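Programmed cell death 6-interacting protein (Homo sapiens, PDB 5WA1) helps concentrate and sort cargo into the intralumenal vesicles of multivesicular bodies and acts in membrane repair and cytokinesis, its Bro1 domain, the part present here, binding CHMP4 proteins. Local coordinates at residues Lys40-Phe45 and Arg62-Leu67; Ser68-Ala73 and Leu86-Arg91; Asp118-Gly123 and Thr257-Val262; Glu140-Leu145 and Leu189-Arg194. All blocks are in the same frame, centred on the assembly; numbering follows the deposited sequence.

Interaction 1: Lys40-Phe45 and Arg62-Leu67; sequences KPLVKF and RAAEEL
Leu42 reaches from helix 39-49 to helix 56-75 with its CD2 branch, which rests against the methyl of Ala64, CD2 to CB 3.8 Å. The same branch also comes near Leu67, its CD2 lying 4.4 Å from the CD2 of that leucine, a looser touch. Ala64 and Leu67 stand three positions apart, close to one helical turn, and therefore present neighbouring steps on one side of their helix to a single partner. The first torsion of Leu42, chi1 -146°, is turned some 35° from fully anti, and in this setting CD2 is placed on Ala64. Its CB approaches too, standing 4.1 Å from Ala64 CB, so both the root and one branch of the leucine lie on the alanine. Leu67, with CG opposite its backbone N (chi1 178°), extends toward the first helix and offers only a methyl. Alanine suits position 64 because its short side chain lets the leucine settle close to the helix. Around this point Phe103 and Phe376, from loops, add to the packing of Leu42, while Tyr92 and Gln95 of helix 83-97 and Ile99 touch Leu67. Every atom that meets across the pair is a methyl or methylene carbon, which implies that these helices of the Bro1 domain are held here by burial of hydrocarbon, with no directional polar bond to fix their relative rotation.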
loop_
_atom_site.group_PDB
_atom_site.type_symbol
_atom_site.label_atom_id
_atom_site.label_comp_id
_atom_site.label_asym_id
_atom_site.label_seq_id
_atom_site.Cartn_x
_atom_site.Cartn_y
_atom_site.Cartn_z
ATOM N N LYS A 40 6.241 1.216 34.247
ATOM C CA LYS A 40 6.352 0.441 35.484
ATOM C C LYS A 40 7.060 -0.903 35.321
ATOM O O LYS A 40 7.993 -1.174 36.096
ATOM C CB LYS A 40 4.951 0.262 36.083
ATOM C CG LYS A 40 4.943 -0.016 37.579
ATOM C CD LYS A 40 3.528 0.029 38.137
ATOM C CE LYS A 40 3.532 0.132 39.655
ATOM N NZ LYS A 40 4.160 1.396 40.126
ATOM N N PRO A 41 6.696 -1.773 34.367
ATOM C CA PRO A 41 7.396 -3.066 34.267
ATOM C C PRO A 41 8.845 -2.943 33.825
ATOM O O PRO A 41 9.624 -3.876 34.057
ATOM C CB PRO A 41 6.568 -3.840 33.225
ATOM C CG PRO A 41 5.281 -3.091 33.094
ATOM C CD PRO A 41 5.629 -1.667 33.357
ATOM N N LEU A 42 9.229 -1.828 33.203
ATOM C CA LEU A 42 10.564 -1.666 32.640
ATOM C C LEU A 42 11.569 -1.170 33.675
ATOM O O LEU A 42 12.629 -1.777 33.860
ATOM C CB LEU A 42 10.511 -0.701 31.451
ATOM C CG LEU A 42 11.468 -0.971 30.289
ATOM C CD1 LEU A 42 11.181 -2.328 29.661
ATOM C CD2 LEU A 42 11.368 0.134 29.242
ATOM N N VAL A 43 11.256 -0.057 34.346
ATOM C CA VAL A 43 12.163 0.478 35.351
ATOM C C VAL A 43 12.261 -0.469 36.542
ATOM O O VAL A 43 13.316 -0.565 37.183
ATOM C CB VAL A 43 11.709 1.890 35.772
ATOM C CG1 VAL A 43 10.337 1.834 36.419
ATOM C CG2 VAL A 43 12.727 2.528 36.715
ATOM N N LYS A 44 11.182 -1.201 36.842
ATOM C CA LYS A 44 11.251 -2.225 37.877
ATOM C C LYS A 44 12.339 -3.246 37.573
ATOM O O LYS A 44 12.972 -3.772 38.498
ATOM C CB LYS A 44 9.892 -2.908 38.035
ATOM C CG LYS A 44 9.765 -3.755 39.293
ATOM C CD LYS A 44 8.339 -4.231 39.500
ATOM C CE LYS A 44 8.186 -4.951 40.829
ATOM N NZ LYS A 44 6.783 -5.389 41.056
ATOM N N PHE A 45 12.584 -3.534 36.292
ATOM C CA PHE A 45 13.754 -4.330 35.939
ATOM C C PHE A 45 15.035 -3.508 36.043
ATOM O O PHE A 45 16.080 -4.036 36.442
ATOM C CB PHE A 45 13.594 -4.911 34.534
ATOM C CG PHE A 45 14.874 -5.438 33.947
ATOM C CD1 PHE A 45 15.350 -6.695 34.289
ATOM C CD2 PHE A 45 15.607 -4.674 33.051
ATOM C CE1 PHE A 45 16.528 -7.177 33.746
ATOM C CE2 PHE A 45 16.783 -5.150 32.507
ATOM C CZ PHE A 45 17.246 -6.402 32.856
ATOM N N ARG A 62 14.126 7.401 33.275
ATOM C CA ARG A 62 13.635 8.529 32.491
ATOM C C ARG A 62 13.293 8.094 31.070
ATOM O O ARG A 62 12.218 8.419 30.555
ATOM C CB ARG A 62 14.673 9.648 32.476
ATOM C CG ARG A 62 14.253 10.877 31.690
ATOM C CD ARG A 62 15.239 12.021 31.887
ATOM N NE ARG A 62 15.414 12.373 33.294
ATOM C CZ ARG A 62 16.453 11.999 34.036
ATOM N NH1 ARG A 62 17.413 11.258 33.499
ATOM N NH2 ARG A 62 16.536 12.365 35.313
ATOM N N ALA A 63 14.197 7.348 30.427
ATOM C CA ALA A 63 13.947 6.869 29.074
ATOM C C ALA A 63 12.761 5.914 29.031
ATOM O O ALA A 63 12.036 5.876 28.031
ATOM C CB ALA A 63 15.200 6.194 28.517
ATOM N N ALA A 64 12.544 5.136 30.098
ATOM C CA ALA A 64 11.357 4.292 30.143
ATOM C C ALA A 64 10.094 5.138 30.227
ATOM O O ALA A 64 9.083 4.819 29.592
ATOM C CB ALA A 64 11.438 3.322 31.320
ATOM N N GLU A 65 10.144 6.229 30.991
ATOM C CA GLU A 65 9.017 7.153 31.041
ATOM C C GLU A 65 8.769 7.794 29.682
ATOM O O GLU A 65 7.616 8.029 29.298
ATOM C CB GLU A 65 9.275 8.230 32.092
ATOM C CG GLU A 65 8.007 8.808 32.669
ATOM C CD GLU A 65 7.236 7.783 33.469
ATOM O OE1 GLU A 65 7.835 7.182 34.389
ATOM O OE2 GLU A 65 6.043 7.566 33.168
ATOM N N GLU A 66 9.836 8.098 28.943
ATOM C CA GLU A 66 9.669 8.676 27.613
ATOM C C GLU A 66 9.144 7.652 26.614
ATOM O O GLU A 66 8.480 8.026 25.642
ATOM C CB GLU A 66 10.988 9.268 27.117
ATOM C CG GLU A 66 11.341 10.608 27.748
ATOM C CD GLU A 66 10.277 11.666 27.499
ATOM O OE1 GLU A 66 9.652 12.125 28.480
ATOM O OE2 GLU A 66 10.062 12.029 26.323
ATOM N N LEU A 67 9.434 6.366 26.828
ATOM C CA LEU A 67 8.943 5.351 25.905
ATOM C C LEU A 67 7.447 5.124 26.080
ATOM O O LEU A 67 6.715 4.969 25.094
ATOM C CB LEU A 67 9.704 4.041 26.092
ATOM C CG LEU A 67 9.159 2.949 25.163
ATOM C CD1 LEU A 67 9.295 3.361 23.699
ATOM C CD2 LEU A 67 9.820 1.610 25.417
#

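Interaction 2: Ser68-Ala73 and Leu86-Arg91; sequences SKLRRA and LETLLR
Leu70 of helix 56-75 meets helix 83-97 with both of its branches, CD1 mainly on Thr88 and CD2 on Arg91. The hydrocarbon contacts come first: Leu70 CD1 lies 3.9 Å from the methyl CG2 of Thr88. That methyl also faces Ala73 one turn along, CG2 to Ala73 CB being 4.1 Å, and thus fits between a leucine and a small residue. A second kind of contact joins the leucine to a charged side chain. Arg91 runs extended from CG to NE, and Leu70 CD2 lies over one face of its guanidinium at the NE end, CD2 to NE 3.8 Å, while CD of Arg91 touches both branches of the same leucine. On the polar side, Thr88 turns OG1 beside its own backbone N (chi1 -60°), where it is hydrogen-bonded to Gly84 O in its own helix; this leaves CG2 as the part directed at the neighbour. The axes of 68-73 and 86-91 approach to 9.4 Å with 136° between their directions, an obliquely antiparallel pair from two successive helices of the Bro1 domain. Threonine and arginine here behave as amphipathic residues: each gives carbon to the leucine, which implies adhesion by apolar packing in a partly buried contact, with the threonine hydroxyl satisfied within its helix.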
loop_
_atom_site.group_PDB
_atom_site.type_symbol
_atom_site.label_atom_id
_atom_site.label_comp_id
_atom_site.label_asym_id
_atom_site.label_seq_id
_atom_site.Cartn_x
_atom_site.Cartn_y
_atom_site.Cartn_z
ATOM N N SER A 68 6.979 5.094 27.328
ATOM C CA SER A 68 5.546 4.974 27.574
ATOM C C SER A 68 4.801 6.172 27.000
ATOM O O SER A 68 3.721 6.021 26.411
ATOM C CB SER A 68 5.278 4.842 29.080
ATOM O OG SER A 68 3.972 4.325 29.311
ATOM N N LYS A 69 5.367 7.372 27.164
ATOM C CA LYS A 69 4.792 8.562 26.552
ATOM C C LYS A 69 4.755 8.429 25.037
ATOM O O LYS A 69 3.755 8.779 24.399
ATOM C CB LYS A 69 5.596 9.792 26.970
ATOM C CG LYS A 69 5.257 11.075 26.230
ATOM C CD LYS A 69 6.113 12.224 26.765
ATOM C CE LYS A 69 5.924 13.506 25.969
ATOM N NZ LYS A 69 6.757 14.615 26.519
ATOM N N LEU A 70 5.833 7.900 24.450
ATOM C CA LEU A 70 5.891 7.735 23.002
ATOM C C LEU A 70 4.825 6.766 22.512
ATOM O O LEU A 70 4.237 6.976 21.445
ATOM C CB LEU A 70 7.283 7.264 22.575
ATOM C CG LEU A 70 7.458 6.889 21.094
ATOM C CD1 LEU A 70 7.080 8.060 20.196
ATOM C CD2 LEU A 70 8.882 6.428 20.809
ATOM N N ARG A 71 4.558 5.700 23.274
ATOM C CA ARG A 71 3.514 4.764 22.870
ATOM C C ARG A 71 2.157 5.450 22.828
ATOM O O ARG A 71 1.388 5.274 21.878
ATOM C CB ARG A 71 3.470 3.554 23.814
ATOM C CG ARG A 71 2.463 2.510 23.341
ATOM C CD ARG A 71 2.323 1.309 24.266
ATOM N NE ARG A 71 1.714 0.197 23.539
ATOM C CZ ARG A 71 0.407 -0.027 23.459
ATOM N NH1 ARG A 71 -0.049 -1.065 22.764
ATOM N NH2 ARG A 71 -0.451 0.768 24.088
ATOM N N ARG A 72 1.837 6.232 23.867
ATOM C CA ARG A 72 0.565 6.944 23.886
ATOM C C ARG A 72 0.432 7.870 22.679
ATOM O O ARG A 72 -0.645 7.964 22.075
ATOM C CB ARG A 72 0.419 7.730 25.190
ATOM C CG ARG A 72 0.356 6.856 26.443
ATOM C CD ARG A 72 -0.085 7.655 27.667
ATOM N NE ARG A 72 0.913 8.634 28.092
ATOM C CZ ARG A 72 1.885 8.383 28.963
ATOM N NH1 ARG A 72 1.996 7.180 29.512
ATOM N NH2 ARG A 72 2.751 9.337 29.289
ATOM N N ALA A 73 1.520 8.543 22.297
ATOM C CA ALA A 73 1.464 9.430 21.137
ATOM C C ALA A 73 1.367 8.658 19.821
ATOM O O ALA A 73 0.762 9.150 18.861
ATOM C CB ALA A 73 2.682 10.350 21.125
ATOM N N LEU A 86 2.945 10.012 11.251
ATOM C CA LEU A 86 3.613 8.830 10.712
ATOM C C LEU A 86 5.014 8.687 11.295
ATOM O O LEU A 86 5.417 7.594 11.706
ATOM C CB LEU A 86 3.671 8.888 9.177
ATOM C CG LEU A 86 4.364 7.676 8.542
ATOM C CD1 LEU A 86 3.678 6.383 8.964
ATOM C CD2 LEU A 86 4.408 7.769 7.015
ATOM N N GLU A 87 5.773 9.787 11.343
ATOM C CA GLU A 87 7.108 9.723 11.932
ATOM C C GLU A 87 7.059 9.297 13.392
ATOM O O GLU A 87 7.960 8.590 13.858
ATOM C CB GLU A 87 7.819 11.072 11.791
ATOM C CG GLU A 87 8.369 11.334 10.394
ATOM C CD GLU A 87 9.418 10.312 9.974
ATOM O OE1 GLU A 87 10.191 9.854 10.845
ATOM O OE2 GLU A 87 9.461 9.960 8.774
ATOM N N THR A 88 6.019 9.704 14.127
ATOM C CA THR A 88 5.877 9.240 15.505
ATOM C C THR A 88 5.648 7.735 15.557
ATOM O O THR A 88 6.260 7.028 16.370
ATOM C CB THR A 88 4.736 9.985 16.197
ATOM O OG1 THR A 88 5.018 11.389 16.198
ATOM C CG2 THR A 88 4.585 9.501 17.637
ATOM N N LEU A 89 4.774 7.222 14.688
ATOM C CA LEU A 89 4.604 5.777 14.577
ATOM C C LEU A 89 5.909 5.103 14.181
ATOM O O LEU A 89 6.309 4.099 14.782
ATOM C CB LEU A 89 3.510 5.456 13.555
ATOM C CG LEU A 89 2.169 5.050 14.150
ATOM C CD1 LEU A 89 1.132 4.906 13.056
ATOM C CD2 LEU A 89 2.318 3.755 14.943
ATOM N N LEU A 90 6.569 5.627 13.142
ATOM C CA LEU A 90 7.835 5.052 12.696
ATOM C C LEU A 90 8.861 5.063 13.818
ATOM O O LEU A 90 9.572 4.073 14.035
ATOM C CB LEU A 90 8.367 5.824 11.495
ATOM C CG LEU A 90 7.486 5.764 10.249
ATOM C CD1 LEU A 90 8.097 6.610 9.150
ATOM C CD2 LEU A 90 7.302 4.328 9.807
ATOM N N ARG A 91 8.952 6.180 14.541
ATOM C CA ARG A 91 9.893 6.266 15.651
ATOM C C ARG A 91 9.581 5.223 16.716
ATOM O O ARG A 91 10.492 4.579 17.252
ATOM C CB ARG A 91 9.872 7.671 16.250
ATOM C CG ARG A 91 10.821 7.829 17.433
ATOM C CD ARG A 91 10.569 9.113 18.214
ATOM N NE ARG A 91 11.261 9.090 19.502
ATOM C CZ ARG A 91 11.088 9.987 20.467
ATOM N NH1 ARG A 91 10.244 10.998 20.298
ATOM N NH2 ARG A 91 11.760 9.871 21.605
#

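Interaction 3: Asp118-Gly123 and Thr257-Val262; sequences DAFDKG and TLPKEV
The ring of Phe120 lies between two aliphatic groups, and one of them belongs to the residue just before it: Ala119 CB stands over one face while Leu258 CD2, from a loop far along the chain, lies over the other. The leucine contact is a CH-pi interaction, CD2 being 3.9 Å from the ring centroid and 20° off the ring normal, nearest to CE2 and CZ. Pro259 approaches the same ring obliquely, its CD 3.8 Å from CD1 of Phe120, and Thr257 brings its carbonyl O to 3.5 Å from Phe120 CB. Leucine and proline suit these places because both offer saturated carbon to an aromatic surface. Leu258 first leaves its backbone away from the other loop, but with CG beside its own N (chi1 -64°) its end swings back to the ring. The phenylalanine is carried by an Asx turn, in which Asp118 OD1 accepts from the backbone N of Phe120 (2.7 Å); a second bond, from Asp121 N, makes it an Asx motif, the two donors reaching OD1 from opposite faces of the carboxylate plane. The other oxygen, OD2, takes the backbone N of Asp199. The turn lies in the connection between the two strands of the small antiparallel hairpin, 114-117 and 131-134, and the partner loop leads into helix 262-287. Leu208 of helix 202-226 touches both Phe120 and Leu258.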
loop_
_atom_site.group_PDB
_atom_site.type_symbol
_atom_site.label_atom_id
_atom_site.label_comp_id
_atom_site.label_asym_id
_atom_site.label_seq_id
_atom_site.Cartn_x
_atom_site.Cartn_y
_atom_site.Cartn_z
ATOM N N ASP A 118 -8.983 -6.073 15.952
ATOM C CA ASP A 118 -8.866 -6.343 14.521
ATOM C C ASP A 118 -9.165 -5.085 13.718
ATOM O O ASP A 118 -10.117 -4.354 14.011
ATOM C CB ASP A 118 -9.818 -7.465 14.113
ATOM C CG ASP A 118 -9.510 -8.016 12.732
ATOM O OD1 ASP A 118 -10.005 -7.446 11.733
ATOM O OD2 ASP A 118 -8.769 -9.018 12.644
ATOM N N ALA A 119 -8.342 -4.833 12.689
ATOM C CA ALA A 119 -8.554 -3.661 11.851
ATOM C C ALA A 119 -9.825 -3.780 11.016
ATOM O O ALA A 119 -10.419 -2.757 10.649
ATOM C CB ALA A 119 -7.351 -3.442 10.934
ATOM N N PHE A 120 -10.260 -5.004 10.709
ATOM C CA PHE A 120 -11.331 -5.228 9.744
ATOM C C PHE A 120 -12.561 -5.878 10.354
ATOM O O PHE A 120 -13.681 -5.415 10.112
ATOM C CB PHE A 120 -10.825 -6.096 8.581
ATOM C CG PHE A 120 -9.592 -5.560 7.921
ATOM C CD1 PHE A 120 -9.583 -4.286 7.378
ATOM C CD2 PHE A 120 -8.440 -6.329 7.850
ATOM C CE1 PHE A 120 -8.454 -3.794 6.770
ATOM C CE2 PHE A 120 -7.299 -5.836 7.253
ATOM C CZ PHE A 120 -7.308 -4.569 6.707
ATOM N N ASP A 121 -12.381 -6.946 11.124
ATOM C CA ASP A 121 -13.495 -7.704 11.694
ATOM C C ASP A 121 -14.080 -6.916 12.855
ATOM O O ASP A 121 -13.521 -6.897 13.954
ATOM C CB ASP A 121 -13.014 -9.078 12.146
ATOM C CG ASP A 121 -14.154 -10.030 12.458
ATOM O OD1 ASP A 121 -15.298 -9.569 12.665
ATOM O OD2 ASP A 121 -13.902 -11.251 12.487
ATOM N N LYS A 122 -15.215 -6.258 12.622
ATOM C CA LYS A 122 -15.836 -5.473 13.680
ATOM C C LYS A 122 -16.554 -6.341 14.705
ATOM O O LYS A 122 -16.811 -5.875 15.820
ATOM C CB LYS A 122 -16.797 -4.448 13.076
ATOM C CG LYS A 122 -16.090 -3.414 12.211
ATOM C CD LYS A 122 -17.038 -2.343 11.708
ATOM C CE LYS A 122 -16.296 -1.317 10.864
ATOM N NZ LYS A 122 -17.211 -0.299 10.276
ATOM N N GLY A 123 -16.863 -7.582 14.363
ATOM C CA GLY A 123 -17.463 -8.501 15.314
ATOM C C GLY A 123 -18.972 -8.397 15.353
ATOM O O GLY A 123 -19.566 -7.347 15.113
ATOM N N THR A 257 -12.547 -10.942 3.969
ATOM C CA THR A 257 -11.918 -10.386 5.158
ATOM C C THR A 257 -11.721 -8.880 5.029
ATOM O O THR A 257 -11.917 -8.144 6.002
ATOM C CB THR A 257 -10.596 -11.110 5.429
ATOM O OG1 THR A 257 -9.676 -10.877 4.363
ATOM C CG2 THR A 257 -10.841 -12.595 5.525
ATOM N N LEU A 258 -11.388 -8.400 3.829
ATOM C CA LEU A 258 -11.224 -6.973 3.606
ATOM C C LEU A 258 -12.587 -6.300 3.466
ATOM O O LEU A 258 -13.595 -6.968 3.228
ATOM C CB LEU A 258 -10.364 -6.734 2.369
ATOM C CG LEU A 258 -8.934 -7.248 2.532
ATOM C CD1 LEU A 258 -8.115 -6.985 1.266
ATOM C CD2 LEU A 258 -8.267 -6.617 3.774
ATOM N N PRO A 259 -12.646 -4.976 3.636
ATOM C CA PRO A 259 -13.926 -4.271 3.495
ATOM C C PRO A 259 -14.555 -4.502 2.126
ATOM O O PRO A 259 -13.870 -4.769 1.134
ATOM C CB PRO A 259 -13.543 -2.801 3.692
ATOM C CG PRO A 259 -12.313 -2.860 4.558
ATOM C CD PRO A 259 -11.570 -4.076 4.101
ATOM N N LYS A 260 -15.887 -4.365 2.092
ATOM C CA LYS A 260 -16.692 -4.782 0.946
ATOM C C LYS A 260 -16.239 -4.135 -0.355
ATOM O O LYS A 260 -16.303 -4.754 -1.425
ATOM C CB LYS A 260 -18.161 -4.434 1.195
ATOM C CG LYS A 260 -19.011 -5.548 1.748
ATOM C CD LYS A 260 -20.481 -5.281 1.441
ATOM C CE LYS A 260 -20.674 -4.951 -0.037
ATOM N NZ LYS A 260 -22.098 -5.034 -0.482
ATOM N N GLU A 261 -15.814 -2.879 -0.289
ATOM C CA GLU A 261 -15.520 -2.120 -1.492
ATOM C C GLU A 261 -14.180 -2.484 -2.119
ATOM O O GLU A 261 -13.931 -2.079 -3.252
ATOM C CB GLU A 261 -15.558 -0.619 -1.183
ATOM C CG GLU A 261 -14.525 -0.154 -0.158
ATOM C CD GLU A 261 -15.000 -0.267 1.289
ATOM O OE1 GLU A 261 -15.967 -1.015 1.564
ATOM O OE2 GLU A 261 -14.397 0.406 2.154
ATOM N N VAL A 262 -13.326 -3.247 -1.429
ATOM C CA VAL A 262 -11.998 -3.534 -1.965
ATOM C C VAL A 262 -12.098 -4.401 -3.218
ATOM O O VAL A 262 -11.465 -4.118 -4.241
ATOM C CB VAL A 262 -11.116 -4.192 -0.888
ATOM C CG1 VAL A 262 -9.852 -4.769 -1.508
ATOM C CG2 VAL A 262 -10.764 -3.163 0.195
#

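Interaction 4: Glu140-Leu145 and Leu189-Arg194; sequences EKSCVL and LSALSR
Ser142 of helix 137-157 sets its hydroxyl end against two carbons where helix 164-191 finishes, the methyl of Ala191 and one branch of Leu192. Its OG lies 4.3 Å from Leu192 CD1 and 4.4 Å from Ala191 CB, distances of light van der Waals packing. The hydroxyl is hydrogen-bonded to Gly138 O one turn earlier, which explains how a serine can be buried among apolar groups: its polar need is met inside its own helix. The nearest alpha carbons across the pair are those of Ser142 and Ala191, 8.1 Å apart, and the short side chains of serine and alanine meet there without making polar demands on each other. Leu192 is the first residue to leave helical backbone angles (phi/psi -97/139°), yet its side chain still turns back toward the serine through its CD1 branch, and it touches Leu134 of strand 131-134 as well. Val188, a turn before the helix ends, touches Ser142 too. Thus the start of one helix is packed against the end of the next, with the strand hairpin alongside, as in an antiparallel helical hairpin, a building element of the largely helical Bro1 domain, whose sequence family is grouped in the TPR clan.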
loop_
_atom_site.group_PDB
_atom_site.type_symbol
_atom_site.label_atom_id
_atom_site.label_comp_id
_atom_site.label_asym_id
_atom_site.label_seq_id
_atom_site.Cartn_x
_atom_site.Cartn_y
_atom_site.Cartn_z
ATOM N N GLU A 140 3.442 -6.663 19.555
ATOM C CA GLU A 140 3.371 -5.206 19.531
ATOM C C GLU A 140 4.042 -4.650 18.282
ATOM O O GLU A 140 3.461 -3.818 17.574
ATOM C CB GLU A 140 4.007 -4.630 20.802
ATOM C CG GLU A 140 4.121 -3.114 20.811
ATOM C CD GLU A 140 2.855 -2.416 21.281
ATOM O OE1 GLU A 140 1.779 -3.054 21.319
ATOM O OE2 GLU A 140 2.943 -1.215 21.631
ATOM N N LYS A 141 5.267 -5.105 17.992
ATOM C CA LYS A 141 5.952 -4.717 16.758
ATOM C C LYS A 141 5.070 -4.921 15.531
ATOM O O LYS A 141 4.986 -4.046 14.655
ATOM C CB LYS A 141 7.241 -5.528 16.589
ATOM C CG LYS A 141 8.373 -5.182 17.534
ATOM C CD LYS A 141 9.441 -6.273 17.513
ATOM C CE LYS A 141 9.846 -6.637 16.088
ATOM N NZ LYS A 141 10.693 -7.866 16.055
ATOM N N SER A 142 4.425 -6.088 15.434
ATOM C CA SER A 142 3.659 -6.410 14.231
ATOM C C SER A 142 2.466 -5.483 14.064
ATOM O O SER A 142 2.160 -5.051 12.945
ATOM C CB SER A 142 3.184 -7.863 14.278
ATOM O OG SER A 142 4.268 -8.755 14.145
ATOM N N CYS A 143 1.762 -5.194 15.158
ATOM C CA CYS A 143 0.597 -4.323 15.085
ATOM C C CYS A 143 1.007 -2.878 14.849
ATOM O O CYS A 143 0.323 -2.147 14.124
ATOM C CB CYS A 143 -0.223 -4.435 16.370
ATOM S SG CYS A 143 -0.864 -6.084 16.694
ATOM N N VAL A 144 2.106 -2.442 15.470
ATOM C CA VAL A 144 2.602 -1.094 15.221
ATOM C C VAL A 144 3.031 -0.945 13.766
ATOM O O VAL A 144 2.721 0.061 13.116
ATOM C CB VAL A 144 3.740 -0.755 16.203
ATOM C CG1 VAL A 144 4.516 0.460 15.731
ATOM C CG2 VAL A 144 3.160 -0.499 17.563
ATOM N N LEU A 145 3.730 -1.944 13.223
ATOM C CA LEU A 145 4.125 -1.850 11.820
ATOM C C LEU A 145 2.909 -1.864 10.901
ATOM O O LEU A 145 2.925 -1.223 9.845
ATOM C CB LEU A 145 5.085 -2.984 11.449
ATOM C CG LEU A 145 5.637 -2.881 10.018
ATOM C CD1 LEU A 145 6.268 -1.511 9.787
ATOM C CD2 LEU A 145 6.630 -4.008 9.718
ATOM N N LEU A 189 4.242 -14.874 12.136
ATOM C CA LEU A 189 3.974 -16.185 12.723
ATOM C C LEU A 189 5.030 -16.559 13.757
ATOM O O LEU A 189 4.696 -17.003 14.864
ATOM C CB LEU A 189 3.880 -17.242 11.628
ATOM C CG LEU A 189 2.626 -17.095 10.764
ATOM C CD1 LEU A 189 2.443 -18.292 9.837
ATOM C CD2 LEU A 189 1.397 -16.884 11.645
ATOM N N SER A 190 6.312 -16.397 13.418
ATOM C CA SER A 190 7.368 -16.715 14.376
ATOM C C SER A 190 7.385 -15.727 15.534
ATOM O O SER A 190 7.806 -16.078 16.642
ATOM C CB SER A 190 8.729 -16.738 13.682
ATOM O OG SER A 190 9.061 -15.456 13.174
ATOM N N ALA A 191 6.929 -14.495 15.300
ATOM C CA ALA A 191 6.910 -13.491 16.355
ATOM C C ALA A 191 5.839 -13.781 17.400
ATOM O O ALA A 191 6.033 -13.478 18.583
ATOM C CB ALA A 191 6.701 -12.103 15.751
ATOM N N LEU A 192 4.712 -14.357 16.992
ATOM C CA LEU A 192 3.595 -14.605 17.891
ATOM C C LEU A 192 3.622 -16.042 18.402
ATOM O O LEU A 192 3.900 -16.982 17.652
ATOM C CB LEU A 192 2.258 -14.329 17.202
ATOM C CG LEU A 192 1.714 -12.896 17.224
ATOM C CD1 LEU A 192 2.576 -11.947 16.400
ATOM C CD2 LEU A 192 0.272 -12.863 16.738
ATOM N N SER A 193 3.327 -16.201 19.693
ATOM C CA SER A 193 3.183 -17.540 20.251
ATOM C C SER A 193 1.920 -18.213 19.732
ATOM O O SER A 193 1.948 -19.394 19.358
ATOM C CB SER A 193 3.167 -17.472 21.776
ATOM O OG SER A 193 2.875 -18.740 22.333
ATOM N N ARG A 194 0.810 -17.480 19.695
ATOM C CA ARG A 194 -0.471 -18.010 19.265
ATOM C C ARG A 194 -0.788 -17.530 17.850
ATOM O O ARG A 194 0.012 -16.854 17.199
ATOM C CB ARG A 194 -1.569 -17.605 20.252
ATOM C CG ARG A 194 -1.273 -17.991 21.696
ATOM C CD ARG A 194 -2.553 -18.258 22.478
ATOM N NE ARG A 194 -3.441 -17.099 22.500
ATOM C CZ ARG A 194 -3.563 -16.267 23.529
ATOM N NH1 ARG A 194 -2.854 -16.463 24.634
ATOM N NH2 ARG A 194 -4.398 -15.239 23.456
#

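In the fold
From the N terminus, interaction 1 closes a short loop by joining helix 39-49 to helix 56-75. Interaction 2 follows in series, its first segment adjoining the last of interaction 1 on helix 56-75, and pairs that helix with helix 83-97. Interaction 3 then spans a long stretch, tying the loop between strands 114-117 and 131-134 to the loop before helix 262-287. Interaction 4 falls wholly within that span and closes helix 137-157 onto the end of helix 164-191. Interactions 2 and 4 touch directly: Arg71 NE forms a salt bridge with Glu140 OE2, linking helix 56-75 to helix 137-157, and Leu89 packs on Val144. No two of the four loops cross.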